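Local coordinates for protein putative metal-sulfur cluster biosynthesis proteins YuaD (Bacillus subtilis, PDB 1ORU) that is of unknown function but carries a MOSC domain, a family generally thought to bind molybdenum and pyridoxal phosphate, at residues M4-A10 with I179-Q185; D105-L109 with G159-I163. All blocks are in the same frame, centred on the assembly; numbering follows the deposited sequence.

How the contacts relate
The modelled chain begins just before strand 5-17, and contact 1 brings its two ends, 4-185, together into one loop by pairing residues 4-10 with the last strand, 178-184. Within that loop, contact 2 closes a much smaller one, in which residues 105-109, between strands 98-101 and 114-116, meet residues 159-163, the link from helix 149-156 to strand 163-169. The two closures are therefore nested and do not cross. Their centres lie about 14 Å apart, and Leu109 joins them: its CD1 packs 3.5 Å from Ser183 OG. Contact 1 ties the termini into the large mixed sheet, whereas contact 2 joins two connections deeper in the fold.

Contact 1. Residues M4-A10 with I179-Q185; sequences MWKRMTA and IEVHSYQ
Ile179 opens the antiparallel pairing of strands 5-10 and 179-184 by exchanging both backbone bonds with Ala10, while its CG1 lies 3.7 Å from Ala10 CB. Glu180, bent at chi2 (77°), brings OE1 within 2.7 Å of a water that donates to it and also bonds Thr9 OG1. Val181 and Met8, a selenomethionine, exchange two backbone bonds, and in one of two Met8 conformers CG meets Val181 CB at 3.6 Å; Met103 packs on Ala10 and Val181. His182 lies alongside Arg7, pointing the same way, with Arg7 CG 3.3 Å from the imidazole ND1. Ser183 completes a third reciprocal pair, with Lys6, whose extended aliphatic chain runs tightly past the serine CB. Tyr184 sets CD1 3.7 Å above one face of the Trp5 ring, near its rim, the planes of the six-membered rings 55° apart; Trp5 and His182 pack on Met56 of the second subunit. Gln185 N reaches Met4 O at 2.7 Å by a bent bond (133°). Seven backbone bonds fix the register, while the side chains differ by face: apolar from Ala10 and Ile179 through Met8 and Val181 but polar at Lys6 and Ser183 on one, aromatic and polar on the other.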
HETATM    1  N   MSE A   4      13.784 -10.119   5.513  1.00 61.98           N
HETATM    2  CA  MSE A   4      12.349  -9.711   5.568  1.00 64.78           C
HETATM    3  C   MSE A   4      11.690  -9.938   4.211  1.00 58.91           C
HETATM    4  O   MSE A   4      10.538  -9.552   3.992  1.00 57.23           O
HETATM    5  CB  MSE A   4      12.236  -8.236   5.943  1.00 73.05           C
HETATM    6  CG  MSE A   4      13.014  -7.321   5.019  1.00 80.90           C
HETATM    7 SE   MSE A   4      12.867  -5.464   5.502  0.53 91.66          SE
HETATM    8  CE  MSE A   4      11.610  -4.891   4.155  1.00 94.66           C
ATOM      9  N   TRP A   5      12.435 -10.569   3.309  1.00 52.22           N
ATOM     10  CA  TRP A   5      11.969 -10.863   1.961  1.00 46.43           C
ATOM     11  C   TRP A   5      12.191 -12.334   1.630  1.00 45.12           C
ATOM     12  O   TRP A   5      13.318 -12.732   1.351  1.00 45.71           O
ATOM     13  CB  TRP A   5      12.740 -10.013   0.936  1.00 43.65           C
ATOM     14  CG  TRP A   5      12.443  -8.551   0.990  1.00 37.53           C
ATOM     15  CD1 TRP A   5      13.309  -7.541   1.323  1.00 36.63           C
ATOM     16  CD2 TRP A   5      11.181  -7.933   0.748  1.00 33.39           C
ATOM     17  NE1 TRP A   5      12.654  -6.330   1.306  1.00 33.96           N
ATOM     18  CE2 TRP A   5      11.346  -6.544   0.953  1.00 33.48           C
ATOM     19  CE3 TRP A   5       9.922  -8.416   0.376  1.00 30.56           C
ATOM     20  CZ2 TRP A   5      10.297  -5.636   0.802  1.00 29.53           C
ATOM     21  CZ3 TRP A   5       8.882  -7.515   0.227  1.00 29.52           C
ATOM     22  CH2 TRP A   5       9.076  -6.142   0.439  1.00 28.43           C
ATOM     23  N   LYS A   6      11.138 -13.146   1.668  1.00 44.08           N
ATOM     24  CA  LYS A   6      11.303 -14.556   1.315  1.00 42.61           C
ATOM     25  C   LYS A   6      10.813 -14.715  -0.121  1.00 39.15           C
ATOM     26  O   LYS A   6       9.691 -14.328  -0.449  1.00 37.66           O
ATOM     27  CB  LYS A   6      10.503 -15.472   2.251  1.00 45.91           C
ATOM     28  CG  LYS A   6       8.992 -15.311   2.179  1.00 52.22           C
ATOM     29  CD  LYS A   6       8.265 -16.378   3.006  1.00 56.54           C
ATOM     30  CE  LYS A   6       6.761 -16.101   3.077  1.00 59.29           C
ATOM     31  NZ  LYS A   6       5.995 -17.136   3.831  1.00 61.71           N
ATOM     32  N   ARG A   7      11.660 -15.272  -0.978  1.00 35.63           N
ATOM     33  CA  ARG A   7      11.301 -15.455  -2.378  1.00 32.66           C
ATOM     34  C   ARG A   7      10.756 -16.831  -2.720  1.00 31.52           C
ATOM     35  O   ARG A   7      11.212 -17.843  -2.194  1.00 29.17           O
ATOM     36  CB  ARG A   7      12.510 -15.169  -3.272  1.00 36.63           C
ATOM     37  CG  ARG A   7      12.893 -13.706  -3.338  1.00 39.99           C
ATOM     38  CD  ARG A   7      14.253 -13.529  -3.980  1.00 44.06           C
ATOM     39  NE  ARG A   7      15.279 -14.235  -3.223  1.00 49.60           N
ATOM     40  CZ  ARG A   7      16.576 -14.200  -3.503  1.00 52.42           C
ATOM     41  NH1 ARG A   7      17.016 -13.487  -4.533  1.00 55.52           N
ATOM     42  NH2 ARG A   7      17.433 -14.879  -2.751  1.00 54.43           N
HETATM   43  N   MSE A   8       9.755 -16.856  -3.597  0.50 29.01           N
HETATM   44  CA  MSE A   8       9.127 -18.098  -4.036  0.50 28.86           C
HETATM   45  C   MSE A   8       8.656 -17.952  -5.481  0.50 25.98           C
HETATM   46  O   MSE A   8       8.342 -16.847  -5.930  0.50 23.14           O
HETATM   47  CB  MSE A   8       7.945 -18.444  -3.125  0.50 34.02           C
HETATM   48  CG  MSE A   8       6.890 -17.353  -3.020  0.50 39.15           C
HETATM   49 SE   MSE A   8       5.598 -17.677  -1.614  0.37 46.84          SE
HETATM   50  CE  MSE A   8       6.519 -16.796  -0.167  0.54 46.23           C
ATOM     51  N   THR A   9       8.618 -19.065  -6.208  1.00 22.74           N
ATOM     52  CA  THR A   9       8.192 -19.053  -7.600  1.00 19.66           C
ATOM     53  C   THR A   9       6.770 -19.586  -7.733  1.00 17.99           C
ATOM     54  O   THR A   9       6.408 -20.573  -7.088  1.00 17.42           O
ATOM     55  CB  THR A   9       9.135 -19.914  -8.463  1.00 20.19           C
ATOM     56  OG1 THR A   9      10.452 -19.349  -8.429  1.00 21.34           O
ATOM     57  CG2 THR A   9       8.650 -19.967  -9.904  1.00 20.25           C
ATOM     58  N   ALA A  10       5.967 -18.910  -8.548  1.00 15.21           N
ATOM     59  CA  ALA A  10       4.593 -19.326  -8.804  1.00 14.19           C
ATOM     60  C   ALA A  10       4.318 -19.120 -10.289  1.00 14.30           C
ATOM     61  O   ALA A  10       5.244 -18.871 -11.069  1.00 12.27           O
ATOM     62  CB  ALA A  10       3.611 -18.523  -7.958  1.00 12.08           C
ATOM     63  N   ILE A 179       6.137 -16.523 -12.228  1.00 14.16           N
ATOM     64  CA  ILE A 179       6.315 -15.294 -11.475  1.00 12.77           C
ATOM     65  C   ILE A 179       7.183 -15.484 -10.240  1.00 15.52           C
ATOM     66  O   ILE A 179       7.265 -16.581  -9.673  1.00 14.69           O
ATOM     67  CB  ILE A 179       4.958 -14.687 -11.052  1.00 13.94           C
ATOM     68  CG1 ILE A 179       4.116 -15.725 -10.301  1.00 12.55           C
ATOM     69  CG2 ILE A 179       4.229 -14.180 -12.283  1.00 13.92           C
ATOM     70  CD1 ILE A 179       2.822 -15.160  -9.724  1.00 15.26           C
ATOM     71  N   GLU A 180       7.836 -14.400  -9.841  1.00 15.68           N
ATOM     72  CA  GLU A 180       8.709 -14.395  -8.678  1.00 17.36           C
ATOM     73  C   GLU A 180       8.000 -13.603  -7.590  1.00 15.83           C
ATOM     74  O   GLU A 180       7.742 -12.414  -7.761  1.00 14.72           O
ATOM     75  CB  GLU A 180      10.027 -13.707  -9.031  1.00 24.61           C
ATOM     76  CG  GLU A 180      11.110 -13.837  -7.984  1.00 36.76           C
ATOM     77  CD  GLU A 180      11.765 -15.201  -8.003  1.00 43.62           C
ATOM     78  OE1 GLU A 180      12.727 -15.409  -7.231  1.00 46.24           O
ATOM     79  OE2 GLU A 180      11.320 -16.062  -8.795  1.00 46.86           O
ATOM     80  N   VAL A 181       7.673 -14.259  -6.481  1.00 12.87           N
ATOM     81  CA  VAL A 181       6.989 -13.577  -5.390  1.00 14.06           C
ATOM     82  C   VAL A 181       7.974 -13.243  -4.281  1.00 14.75           C
ATOM     83  O   VAL A 181       8.705 -14.116  -3.808  1.00 15.72           O
ATOM     84  CB  VAL A 181       5.846 -14.449  -4.812  1.00 14.80           C
ATOM     85  CG1 VAL A 181       5.145 -13.712  -3.667  1.00 16.45           C
ATOM     86  CG2 VAL A 181       4.846 -14.790  -5.920  1.00 16.39           C
ATOM     87  N   HIS A 182       8.018 -11.966  -3.905  1.00 14.17           N
ATOM     88  CA  HIS A 182       8.885 -11.496  -2.830  1.00 15.97           C
ATOM     89  C   HIS A 182       7.932 -11.206  -1.678  1.00 18.52           C
ATOM     90  O   HIS A 182       7.296 -10.145  -1.627  1.00 16.15           O
ATOM     91  CB  HIS A 182       9.629 -10.235  -3.268  1.00 15.05           C
ATOM     92  CG  HIS A 182      10.525 -10.451  -4.448  1.00 15.44           C
ATOM     93  ND1 HIS A 182      11.867 -10.739  -4.323  1.00 16.54           N
ATOM     94  CD2 HIS A 182      10.257 -10.476  -5.774  1.00 14.83           C
ATOM     95  CE1 HIS A 182      12.387 -10.934  -5.523  1.00 16.73           C
ATOM     96  NE2 HIS A 182      11.429 -10.782  -6.422  1.00 17.00           N
ATOM     97  N   SER A 183       7.812 -12.176  -0.776  1.00 21.10           N
ATOM     98  CA  SER A 183       6.905 -12.076   0.362  1.00 26.25           C
ATOM     99  C   SER A 183       7.486 -11.266   1.516  1.00 28.29           C
ATOM    100  O   SER A 183       8.515 -11.628   2.091  1.00 30.14           O
ATOM    101  CB  SER A 183       6.527 -13.483   0.832  1.00 26.99           C
ATOM    102  OG  SER A 183       5.429 -13.454   1.724  1.00 29.75           O
ATOM    103  N   TYR A 184       6.814 -10.167   1.850  1.00 30.56           N
ATOM    104  CA  TYR A 184       7.251  -9.282   2.925  1.00 33.48           C
ATOM    105  C   TYR A 184       7.103  -9.928   4.302  1.00 37.77           C
ATOM    106  O   TYR A 184       6.099 -10.589   4.581  1.00 34.33           O
ATOM    107  CB  TYR A 184       6.450  -7.979   2.884  1.00 33.20           C
ATOM    108  CG  TYR A 184       6.823  -6.985   3.965  1.00 34.28           C
ATOM    109  CD1 TYR A 184       8.093  -6.406   4.003  1.00 34.50           C
ATOM    110  CD2 TYR A 184       5.902  -6.613   4.945  1.00 34.87           C
ATOM    111  CE1 TYR A 184       8.436  -5.481   4.991  1.00 35.61           C
ATOM    112  CE2 TYR A 184       6.235  -5.688   5.939  1.00 35.22           C
ATOM    113  CZ  TYR A 184       7.503  -5.126   5.953  1.00 36.10           C
ATOM    114  OH  TYR A 184       7.835  -4.207   6.926  1.00 38.40           O
ATOM    115  N   GLN A 185       8.097  -9.708   5.161  1.00 41.49           N
ATOM    116  CA  GLN A 185       8.097 -10.264   6.512  1.00 49.08           C
ATOM    117  C   GLN A 185       8.169  -9.182   7.591  1.00 50.24           C
ATOM    118  O   GLN A 185       8.271  -7.989   7.236  1.00 49.95           O
ATOM    119  CB  GLN A 185       9.279 -11.222   6.681  1.00 53.49           C
ATOM    120  CG  GLN A 185       9.371 -12.273   5.592  1.00 59.32           C
ATOM    121  CD  GLN A 185       8.125 -13.130   5.503  1.00 62.45           C
ATOM    122  OE1 GLN A 185       7.958 -13.902   4.563  1.00 64.50           O
ATOM    123  NE2 GLN A 185       7.243 -13.001   6.488  1.00 65.04           N
TER
HETATM  124  O   HOH W   1      12.049 -17.774  -6.207  1.00 34.55           O

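Contact 2. Residues D105-L109 with G159-I163; sequences DLTSL and GIRGI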
ATOM      1  N   ASP A 105      -2.182 -19.919  -0.413  0.50 17.34           N
ATOM      2  CA  ASP A 105      -2.432 -18.964   0.661  0.50 17.48           C
ATOM      3  C   ASP A 105      -2.196 -17.536   0.185  0.45 16.77           C
ATOM      4  O   ASP A 105      -1.755 -16.677   0.951  0.50 15.37           O
ATOM      5  CB  ASP A 105      -1.538 -19.263   1.865  0.50 19.23           C
ATOM      6  CG  ASP A 105      -1.949 -20.525   2.595  0.54 20.36           C
ATOM      7  OD1 ASP A 105      -3.106 -20.594   3.063  0.48 21.75           O
ATOM      8  OD2 ASP A 105      -1.118 -21.447   2.702  0.38 23.49           O
ATOM      9  N   LEU A 106      -2.501 -17.296  -1.087  1.00 15.79           N
ATOM     10  CA  LEU A 106      -2.327 -15.981  -1.699  1.00 14.55           C
ATOM     11  C   LEU A 106      -2.918 -14.830  -0.903  1.00 15.30           C
ATOM     12  O   LEU A 106      -2.293 -13.776  -0.753  1.00 15.55           O
ATOM     13  CB  LEU A 106      -2.964 -15.964  -3.088  1.00 15.19           C
ATOM     14  CG  LEU A 106      -3.053 -14.590  -3.762  1.00 13.94           C
ATOM     15  CD1 LEU A 106      -1.656 -14.106  -4.131  1.00 15.64           C
ATOM     16  CD2 LEU A 106      -3.943 -14.688  -5.001  1.00 12.96           C
ATOM     17  N   THR A 107      -4.130 -15.022  -0.405  1.00 14.15           N
ATOM     18  CA  THR A 107      -4.808 -13.970   0.333  1.00 16.09           C
ATOM     19  C   THR A 107      -4.014 -13.468   1.538  1.00 15.86           C
ATOM     20  O   THR A 107      -4.190 -12.323   1.971  1.00 17.68           O
ATOM     21  CB  THR A 107      -6.215 -14.443   0.762  1.00 17.95           C
ATOM     22  OG1 THR A 107      -6.955 -14.821  -0.410  1.00 18.07           O
ATOM     23  CG2 THR A 107      -6.966 -13.329   1.474  1.00 17.29           C
ATOM     24  N   SER A 108      -3.123 -14.302   2.066  1.00 16.46           N
ATOM     25  CA  SER A 108      -2.315 -13.904   3.217  1.00 17.44           C
ATOM     26  C   SER A 108      -1.055 -13.120   2.851  1.00 16.82           C
ATOM     27  O   SER A 108      -0.355 -12.639   3.740  1.00 18.12           O
ATOM     28  CB  SER A 108      -1.906 -15.127   4.040  1.00 18.83           C
ATOM     29  OG  SER A 108      -3.039 -15.746   4.622  1.00 24.45           O
ATOM     30  N   LEU A 109      -0.752 -13.001   1.562  1.00 14.81           N
ATOM     31  CA  LEU A 109       0.442 -12.265   1.145  1.00 15.91           C
ATOM     32  C   LEU A 109       0.379 -10.854   1.731  1.00 15.72           C
ATOM     33  O   LEU A 109      -0.541 -10.089   1.441  1.00 16.16           O
ATOM     34  CB  LEU A 109       0.522 -12.198  -0.379  1.00 15.44           C
ATOM     35  CG  LEU A 109       1.821 -11.624  -0.957  1.00 16.92           C
ATOM     36  CD1 LEU A 109       2.991 -12.549  -0.638  1.00 19.06           C
ATOM     37  CD2 LEU A 109       1.675 -11.459  -2.458  1.00 16.37           C
ATOM     38  N   GLY A 159     -11.178 -14.253   3.526  1.00 24.38           N
ATOM     39  CA  GLY A 159      -9.876 -14.822   3.821  1.00 23.06           C
ATOM     40  C   GLY A 159      -9.257 -15.632   2.697  1.00 22.79           C
ATOM     41  O   GLY A 159      -8.111 -16.068   2.813  1.00 23.70           O
ATOM     42  N   ILE A 160     -10.006 -15.850   1.619  1.00 20.87           N
ATOM     43  CA  ILE A 160      -9.509 -16.613   0.478  1.00 19.60           C
ATOM     44  C   ILE A 160     -10.032 -16.042  -0.832  1.00 18.78           C
ATOM     45  O   ILE A 160     -10.196 -16.765  -1.812  1.00 19.08           O
ATOM     46  CB  ILE A 160      -9.920 -18.116   0.551  1.00 20.73           C
ATOM     47  CG1 ILE A 160     -11.442 -18.244   0.674  1.00 20.24           C
ATOM     48  CG2 ILE A 160      -9.226 -18.793   1.720  1.00 19.02           C
ATOM     49  CD1 ILE A 160     -11.934 -19.699   0.739  1.00 21.41           C
ATOM     50  N   ARG A 161     -10.282 -14.739  -0.862  1.00 17.44           N
ATOM     51  CA  ARG A 161     -10.805 -14.128  -2.073  1.00 16.43           C
ATOM     52  C   ARG A 161      -9.732 -13.412  -2.894  1.00 16.16           C
ATOM     53  O   ARG A 161     -10.039 -12.762  -3.891  1.00 17.21           O
ATOM     54  CB  ARG A 161     -11.948 -13.168  -1.722  1.00 18.12           C
ATOM     55  CG  ARG A 161     -12.772 -12.711  -2.921  1.00 16.16           C
ATOM     56  CD  ARG A 161     -12.769 -11.205  -3.015  1.00 18.40           C
ATOM     57  NE  ARG A 161     -13.516 -10.688  -4.160  1.00 16.31           N
ATOM     58  CZ  ARG A 161     -13.139 -10.790  -5.432  1.00 18.33           C
ATOM     59  NH1 ARG A 161     -12.003 -11.406  -5.758  1.00 17.69           N
ATOM     60  NH2 ARG A 161     -13.887 -10.244  -6.381  1.00 17.38           N
ATOM     61  N   GLY A 162      -8.473 -13.535  -2.485  1.00 14.51           N
ATOM     62  CA  GLY A 162      -7.402 -12.898  -3.237  1.00 14.06           C
ATOM     63  C   GLY A 162      -6.951 -11.536  -2.732  1.00 13.78           C
ATOM     64  O   GLY A 162      -7.369 -11.079  -1.667  1.00 13.55           O
ATOM     65  N   ILE A 163      -6.111 -10.878  -3.527  1.00 12.84           N
ATOM     66  CA  ILE A 163      -5.556  -9.577  -3.175  1.00 13.14           C
ATOM     67  C   ILE A 163      -5.685  -8.559  -4.302  1.00 13.09           C
ATOM     68  O   ILE A 163      -6.070  -8.893  -5.428  1.00 13.17           O
ATOM     69  CB  ILE A 163      -4.050  -9.711  -2.851  1.00 12.61           C
ATOM     70  CG1 ILE A 163      -3.295 -10.185  -4.107  1.00 13.48           C
ATOM     71  CG2 ILE A 163      -3.851 -10.701  -1.709  1.00 13.61           C
ATOM     72  CD1 ILE A 163      -1.795 -10.383  -3.927  1.00 13.84           C
TER
HETATM   73  O   HOH W   2      -6.179 -15.443   4.518  1.00 28.84           O
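Leu106 meets Ile163 at about a right angle, their CD1 methyls 3.7 Å apart, and the leucine's carbonyl O rests 3.6 Å from Ile163 CG2. That same oxygen accepts Leu109 N within the short 3-10 turn, which Ser108 N also closes by bonding back to Asp105 O. Thr107, the next residue, directs its CB toward 159-163 and has the largest share of the contact. With OG1 anti to the carbonyl carbon (chi1 -58°), the hydroxyl takes the N-H of Gly162 at 2.9 Å from N to OG1, fairly straight at 150°, and a second bond joins it to Glu76 OE1. Thr107 CB sits 3.2 Å from Gly159 O, with CG2 alongside the same carbonyl. Replacing the threonine by a valine would probably leave the Gly162 N-H and the Glu76 carboxylate without this shared partner in a buried place. The bend depends on both glycines, because at their positive phi values a CB would press on the preceding carbonyl O. Ser108 reaches across only through a water, which donates to Gly159 O at 2.7 Å and also bonds Ser108 OG. Leu109 then places CD2 3.9 Å from Ile163 CD1, so that the isoleucine CD1 touches both leucines. Around the contact, helix 74-84 supplies Glu76 and packs on Ile160, strand 69-73 lies against Leu106 and Ile163 through Ile71, and Leu109 leans on Val181 of strand 178-184.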